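Local coordinates for 2-phospho-L-lactate guanylyltransferase (Methanosarcina mazei, PDB 2I5E), which probably catalyses the condensation of (2S)-2-phospholactate with GTP to give (2S)-lactyl-2-diphospho-5'-guanosine, an intermediate in the biosynthesis of coenzyme F420, at residues Q50-S55 and E66-L71; I8-A13 and Y59-M64. All coordinates share one frame; numbering follows the deposited sequence.

Interaction 1. Residues Q50-S55 and E66-L71; sequences QVDILS and EARVLL
Gln50 OE1 comes to the edge of the Arg68 guanidinium, near its plane, but its exact placement is doubtful, since the Gln50 amide and Arg68 NH1 lie too close in the model. Val51 O accepts a hydrogen bond from Arg68 N, 2.9 Å away. Val51 CG1 packs on Ala67 CB at 3.8 Å. Asp52 lies alongside Arg68, the two side chains pointing the same way. Asp52 OD1 sits over one face of the guanidinium and forms a salt bridge with Arg68 NH1; both atoms are crowded, so the detail of this bridge is less sure. Asp52 OD2 is held by the hydroxyl of Tyr83 in helix 76-86. CB of Asp52 meets Leu70 CD1 at 3.6 Å. The strands run parallel and belong to the mixed sheet of this GT-A-like fold, where 68-71 is an edge strand within this chain, next to 50-55. Ile53 makes two backbone hydrogen bonds: its N donates to Arg68 O and its O accepts from Leu70 N at 2.9 Å. Chi1 (-66°) sets CG1 of Ile53 beside its backbone N and against Ala67 CB; Ile53 CD1 also touches Ala67 CB, at 3.7 Å. Leu54 lies on the same face as Asp52, Arg68 and Leu70. Its CD1 touches Leu70 CB at 4.0 Å. Ser55 N donates to Leu70 O at 3.1 Å. Ser55 O receives a CA-H...O contact from Leu71 CA, while Ser55 OG hydrogen-bonds to Ser57 O.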
loop_
_atom_site.group_PDB
_atom_site.type_symbol
_atom_site.label_atom_id
_atom_site.label_comp_id
_atom_site.label_asym_id
_atom_site.label_seq_id
_atom_site.Cartn_x
_atom_site.Cartn_y
_atom_site.Cartn_z
ATOM N N GLN A 50 2.324 -18.394 -21.596
ATOM C CA GLN A 50 1.561 -19.260 -20.670
ATOM C C GLN A 50 1.807 -19.164 -19.151
ATOM O O GLN A 50 2.883 -18.816 -18.635
ATOM C CB GLN A 50 1.253 -20.709 -21.242
ATOM C CG GLN A 50 1.608 -22.017 -20.384
ATOM C CD GLN A 50 2.202 -23.201 -21.252
ATOM O OE1 GLN A 50 1.629 -24.312 -21.316
ATOM N NE2 GLN A 50 3.368 -22.960 -21.880
ATOM N N VAL A 51 0.716 -19.473 -18.482
ATOM C CA VAL A 51 0.526 -19.261 -17.083
ATOM C C VAL A 51 0.328 -20.643 -16.552
ATOM O O VAL A 51 -0.490 -21.383 -17.067
ATOM C CB VAL A 51 -0.725 -18.410 -16.882
ATOM C CG1 VAL A 51 -1.081 -18.255 -15.412
ATOM C CG2 VAL A 51 -0.554 -17.073 -17.570
ATOM N N ASP A 52 1.084 -20.993 -15.524
ATOM C CA ASP A 52 0.849 -22.219 -14.778
ATOM C C ASP A 52 0.132 -21.932 -13.441
ATOM O O ASP A 52 0.338 -20.865 -12.796
ATOM C CB ASP A 52 2.211 -22.866 -14.519
ATOM C CG ASP A 52 3.024 -23.037 -15.812
ATOM O OD1 ASP A 52 2.437 -23.501 -16.803
ATOM O OD2 ASP A 52 4.228 -22.718 -15.836
ATOM N N ILE A 53 -0.665 -22.864 -12.956
ATOM C CA ILE A 53 -1.278 -22.655 -11.663
ATOM C C ILE A 53 -0.704 -23.767 -10.901
ATOM O O ILE A 53 -0.779 -24.851 -11.377
ATOM C CB ILE A 53 -2.773 -22.810 -11.779
ATOM C CG1 ILE A 53 -3.333 -21.692 -12.634
ATOM C CG2 ILE A 53 -3.392 -22.819 -10.436
ATOM C CD1 ILE A 53 -4.750 -21.889 -12.946
ATOM N N LEU A 54 -0.089 -23.558 -9.747
ATOM C CA LEU A 54 0.518 -24.677 -9.038
ATOM C C LEU A 54 -0.304 -24.938 -7.767
ATOM O O LEU A 54 -0.356 -24.108 -6.833
ATOM C CB LEU A 54 1.976 -24.296 -8.752
ATOM C CG LEU A 54 2.922 -25.272 -8.070
ATOM C CD1 LEU A 54 3.329 -26.332 -9.113
ATOM C CD2 LEU A 54 4.085 -24.451 -7.637
ATOM N N SER A 55 -0.989 -26.067 -7.767
ATOM C CA SER A 55 -2.061 -26.407 -6.852
ATOM C C SER A 55 -1.859 -27.865 -6.375
ATOM O O SER A 55 -1.356 -28.720 -7.173
ATOM C CB SER A 55 -3.346 -26.301 -7.634
ATOM O OG SER A 55 -4.424 -26.848 -6.944
ATOM N N GLU A 66 -7.662 -21.522 -19.321
ATOM C CA GLU A 66 -6.901 -20.258 -19.364
ATOM C C GLU A 66 -5.397 -20.416 -18.987
ATOM O O GLU A 66 -4.521 -19.618 -19.407
ATOM C CB GLU A 66 -7.572 -19.174 -18.496
ATOM C CG GLU A 66 -8.789 -18.572 -19.125
ATOM C CD GLU A 66 -8.475 -17.925 -20.492
ATOM O OE1 GLU A 66 -7.424 -17.227 -20.633
ATOM O OE2 GLU A 66 -9.282 -18.142 -21.428
ATOM N N ALA A 67 -5.120 -21.469 -18.240
ATOM C CA ALA A 67 -3.805 -21.659 -17.676
ATOM C C ALA A 67 -3.577 -23.156 -17.519
ATOM O O ALA A 67 -4.516 -23.932 -17.326
ATOM C CB ALA A 67 -3.691 -20.866 -16.299
ATOM N N ARG A 68 -2.338 -23.582 -17.665
ATOM C CA ARG A 68 -1.989 -24.970 -17.423
ATOM C C ARG A 68 -1.994 -25.354 -15.900
ATOM O O ARG A 68 -1.397 -24.687 -15.098
ATOM C CB ARG A 68 -0.642 -25.265 -18.087
ATOM C CG ARG A 68 -0.244 -26.705 -17.974
ATOM C CD ARG A 68 0.947 -27.024 -18.806
ATOM N NE ARG A 68 2.234 -26.866 -18.125
ATOM C CZ ARG A 68 3.070 -25.837 -18.292
ATOM N NH1 ARG A 68 2.753 -24.833 -19.107
ATOM N NH2 ARG A 68 4.245 -25.818 -17.662
ATOM N N VAL A 69 -2.622 -26.443 -15.518
ATOM C CA VAL A 69 -2.770 -26.731 -14.146
ATOM C C VAL A 69 -1.646 -27.678 -13.869
ATOM O O VAL A 69 -1.475 -28.658 -14.579
ATOM C CB VAL A 69 -4.150 -27.368 -13.784
ATOM C CG1 VAL A 69 -4.126 -27.935 -12.403
ATOM C CG2 VAL A 69 -5.333 -26.336 -13.887
ATOM N N LEU A 70 -0.857 -27.382 -12.849
ATOM C CA LEU A 70 0.303 -28.176 -12.503
ATOM C C LEU A 70 0.081 -28.592 -11.069
ATOM O O LEU A 70 -0.156 -27.747 -10.208
ATOM C CB LEU A 70 1.557 -27.312 -12.586
ATOM C CG LEU A 70 2.427 -27.177 -13.825
ATOM C CD1 LEU A 70 1.721 -26.376 -14.778
ATOM C CD2 LEU A 70 3.620 -26.463 -13.351
ATOM N N LEU A 71 0.185 -29.866 -10.786
ATOM C CA LEU A 71 -0.142 -30.358 -9.475
ATOM C C LEU A 71 1.079 -30.744 -8.691
ATOM O O LEU A 71 1.931 -31.422 -9.168
ATOM C CB LEU A 71 -1.081 -31.545 -9.553
ATOM C CG LEU A 71 -2.391 -31.450 -10.318
ATOM C CD1 LEU A 71 -3.030 -32.758 -10.379
ATOM C CD2 LEU A 71 -3.294 -30.472 -9.714
#

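Interaction 2. Residues I8-A13 and Y59-M64; sequences IPYKKA and YGLEEM
Lys12 and Gly60 bring the two backbones closest, with their CA atoms 6.1 Å apart, and no direct hydrogen bond joins the segments. One water bridges them instead. It accepts from Lys12 N at 3.0 Å and donates to Tyr59 O at 2.7 Å. The Lys12 side chain is extended beyond CG and crosses Tyr59 at about a right angle. Its CG lies 3.7 Å from Tyr59 CE2, and its CD lies 3.8 Å from Gly60 CA. A CB on Gly60 would clash with Lys12 CD, and with phi at 94° it would also press on the carbonyl O of Tyr59. The contact joins the loops that follow strands 5-9 and 50-55, at the C-terminal edge of the parallel strands of the GT-A-like sheet, where the nucleotide site of such transferases usually lies. Lys12 NZ forms a salt bridge with Glu33 and Tyr59 OH hydrogen-bonds to Glu29, both on helix 25-45. An alanine at Lys12 would probably leave Glu33 without its salt-bridge mate and open a gap beside the Tyr59 ring and Gly60. Ala13 N comes to the edge of that ring, and Ala13 CB is 4.0 Å from Tyr59 CD2. Deeper in, Leu61 CD2 meets Tyr10 CD2 at 4.0 Å.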
loop_
_atom_site.group_PDB
_atom_site.type_symbol
_atom_site.label_atom_id
_atom_site.label_comp_id
_atom_site.label_asym_id
_atom_site.label_seq_id
_atom_site.Cartn_x
_atom_site.Cartn_y
_atom_site.Cartn_z
ATOM N N ILE A 8 1.240 -19.281 -10.489
ATOM C CA ILE A 8 0.314 -18.816 -9.462
ATOM C C ILE A 8 0.099 -19.990 -8.527
ATOM O O ILE A 8 -0.464 -20.948 -8.906
ATOM C CB ILE A 8 -1.124 -18.404 -10.015
ATOM C CG1 ILE A 8 -1.078 -17.283 -11.094
ATOM C CG2 ILE A 8 -2.075 -18.003 -8.915
ATOM C CD1 ILE A 8 -2.286 -17.344 -11.989
ATOM N N PRO A 9 0.660 -19.937 -7.329
ATOM C CA PRO A 9 0.351 -20.860 -6.209
ATOM C C PRO A 9 -1.118 -20.706 -5.792
ATOM O O PRO A 9 -1.594 -19.588 -5.533
ATOM C CB PRO A 9 1.315 -20.377 -5.094
ATOM C CG PRO A 9 1.766 -18.973 -5.500
ATOM C CD PRO A 9 1.653 -18.891 -7.002
ATOM N N TYR A 10 -1.881 -21.777 -5.789
ATOM C CA TYR A 10 -3.325 -21.673 -5.544
ATOM C C TYR A 10 -3.872 -22.957 -4.885
ATOM O O TYR A 10 -3.563 -24.067 -5.317
ATOM C CB TYR A 10 -4.066 -21.445 -6.863
ATOM C CG TYR A 10 -5.548 -21.322 -6.746
ATOM C CD1 TYR A 10 -6.135 -20.216 -6.064
ATOM C CD2 TYR A 10 -6.409 -22.301 -7.316
ATOM C CE1 TYR A 10 -7.481 -20.081 -5.939
ATOM C CE2 TYR A 10 -7.793 -22.158 -7.193
ATOM C CZ TYR A 10 -8.307 -21.029 -6.520
ATOM O OH TYR A 10 -9.628 -20.858 -6.375
ATOM N N LYS A 11 -4.712 -22.816 -3.868
ATOM C CA LYS A 11 -5.474 -23.949 -3.312
ATOM C C LYS A 11 -6.837 -23.405 -2.951
ATOM O O LYS A 11 -6.947 -22.567 -2.031
ATOM C CB LYS A 11 -4.716 -24.568 -2.095
ATOM C CG LYS A 11 -5.491 -25.520 -1.108
ATOM C CD LYS A 11 -4.446 -26.279 -0.177
ATOM C CE LYS A 11 -4.922 -27.116 1.053
ATOM N NZ LYS A 11 -6.114 -27.879 0.746
ATOM N N LYS A 12 -7.872 -23.840 -3.671
ATOM C CA LYS A 12 -9.196 -23.392 -3.360
ATOM C C LYS A 12 -9.686 -23.834 -1.964
ATOM O O LYS A 12 -10.358 -23.061 -1.282
ATOM C CB LYS A 12 -10.185 -23.805 -4.484
ATOM C CG LYS A 12 -11.626 -23.496 -4.196
ATOM C CD LYS A 12 -12.420 -23.594 -5.453
ATOM C CE LYS A 12 -13.908 -23.731 -5.136
ATOM N NZ LYS A 12 -14.569 -23.209 -6.340
ATOM N N ALA A 13 -9.349 -25.059 -1.516
ATOM C CA ALA A 13 -9.966 -25.592 -0.286
ATOM C C ALA A 13 -9.526 -25.019 1.046
ATOM O O ALA A 13 -8.344 -25.020 1.374
ATOM C CB ALA A 13 -9.823 -27.097 -0.244
ATOM N N TYR A 59 -9.045 -29.755 -7.439
ATOM C CA TYR A 59 -10.216 -29.148 -6.871
ATOM C C TYR A 59 -10.305 -27.658 -7.233
ATOM O O TYR A 59 -9.453 -26.840 -6.824
ATOM C CB TYR A 59 -10.168 -29.318 -5.332
ATOM C CG TYR A 59 -11.379 -28.731 -4.654
ATOM C CD1 TYR A 59 -12.609 -29.356 -4.734
ATOM C CD2 TYR A 59 -11.299 -27.533 -3.949
ATOM C CE1 TYR A 59 -13.747 -28.808 -4.137
ATOM C CE2 TYR A 59 -12.438 -26.984 -3.344
ATOM C CZ TYR A 59 -13.650 -27.635 -3.439
ATOM O OH TYR A 59 -14.774 -27.128 -2.826
ATOM N N GLY A 60 -11.318 -27.315 -8.019
ATOM C CA GLY A 60 -11.595 -25.908 -8.366
ATOM C C GLY A 60 -10.933 -25.583 -9.679
ATOM O O GLY A 60 -11.049 -24.484 -10.210
ATOM N N LEU A 61 -10.216 -26.573 -10.202
ATOM C CA LEU A 61 -9.444 -26.388 -11.420
ATOM C C LEU A 61 -9.847 -27.435 -12.479
ATOM O O LEU A 61 -9.204 -27.560 -13.566
ATOM C CB LEU A 61 -7.959 -26.487 -11.067
ATOM C CG LEU A 61 -7.440 -25.384 -10.143
ATOM C CD1 LEU A 61 -6.141 -25.815 -9.617
ATOM C CD2 LEU A 61 -7.364 -24.049 -10.839
ATOM N N GLU A 62 -10.927 -28.168 -12.154
ATOM C CA GLU A 62 -11.410 -29.322 -12.974
ATOM C C GLU A 62 -11.620 -28.905 -14.439
ATOM O O GLU A 62 -11.225 -29.630 -15.346
ATOM C CB GLU A 62 -12.681 -29.941 -12.370
ATOM C CG GLU A 62 -12.541 -30.448 -10.909
ATOM C CD GLU A 62 -12.983 -29.405 -9.857
ATOM O OE1 GLU A 62 -13.280 -28.224 -10.199
ATOM O OE2 GLU A 62 -13.032 -29.774 -8.647
ATOM N N GLU A 63 -12.253 -27.744 -14.632
ATOM C CA GLU A 63 -12.359 -27.042 -15.926
ATOM C C GLU A 63 -11.468 -25.831 -15.800
ATOM O O GLU A 63 -11.596 -25.054 -14.829
ATOM C CB GLU A 63 -13.767 -26.498 -16.164
ATOM C CG GLU A 63 -14.863 -27.189 -15.375
ATOM C CD GLU A 63 -16.245 -27.068 -16.026
ATOM O OE1 GLU A 63 -16.412 -27.454 -17.218
ATOM O OE2 GLU A 63 -17.165 -26.607 -15.304
HETATM N N MSE A 64 -10.567 -25.650 -16.746
HETATM C CA MSE A 64 -9.545 -24.611 -16.595
HETATM C C MSE A 64 -8.698 -24.662 -17.809
HETATM O O MSE A 64 -7.888 -25.566 -17.963
HETATM C CB MSE A 64 -8.654 -24.792 -15.341
HETATM C CG MSE A 64 -7.433 -23.809 -15.274
HETATM SE SE MSE A 64 -7.711 -21.828 -15.243
HETATM C CE MSE A 64 -9.617 -21.447 -15.636
HETATM O O HOH W 1 -7.193 -26.068 -5.579
#

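How the interactions relate
Strand 50-55 links the two contacts. Interaction 1 joins it to its outer neighbour, and backbone bonds such as Leu54 N to Ile8 O (2.8 Å) tie it to strand 5-9, whose following loop makes interaction 2. Both contacts are partly buried. Interaction 1 is held by regular strand bonds, with buried residues such as Val51 and Ile53 and an Asp52-Arg68 pair, less sure in detail, near the start of the strands. Interaction 2 is a smaller loop contact, held by side-chain packing and one water. Leu61 packs against Ser55 and Val69, so its loop also rests on interaction 1. Helix 25-45 touches both, through Val51 and Ile53 and through Tyr10, Lys12 and Tyr59 respectively.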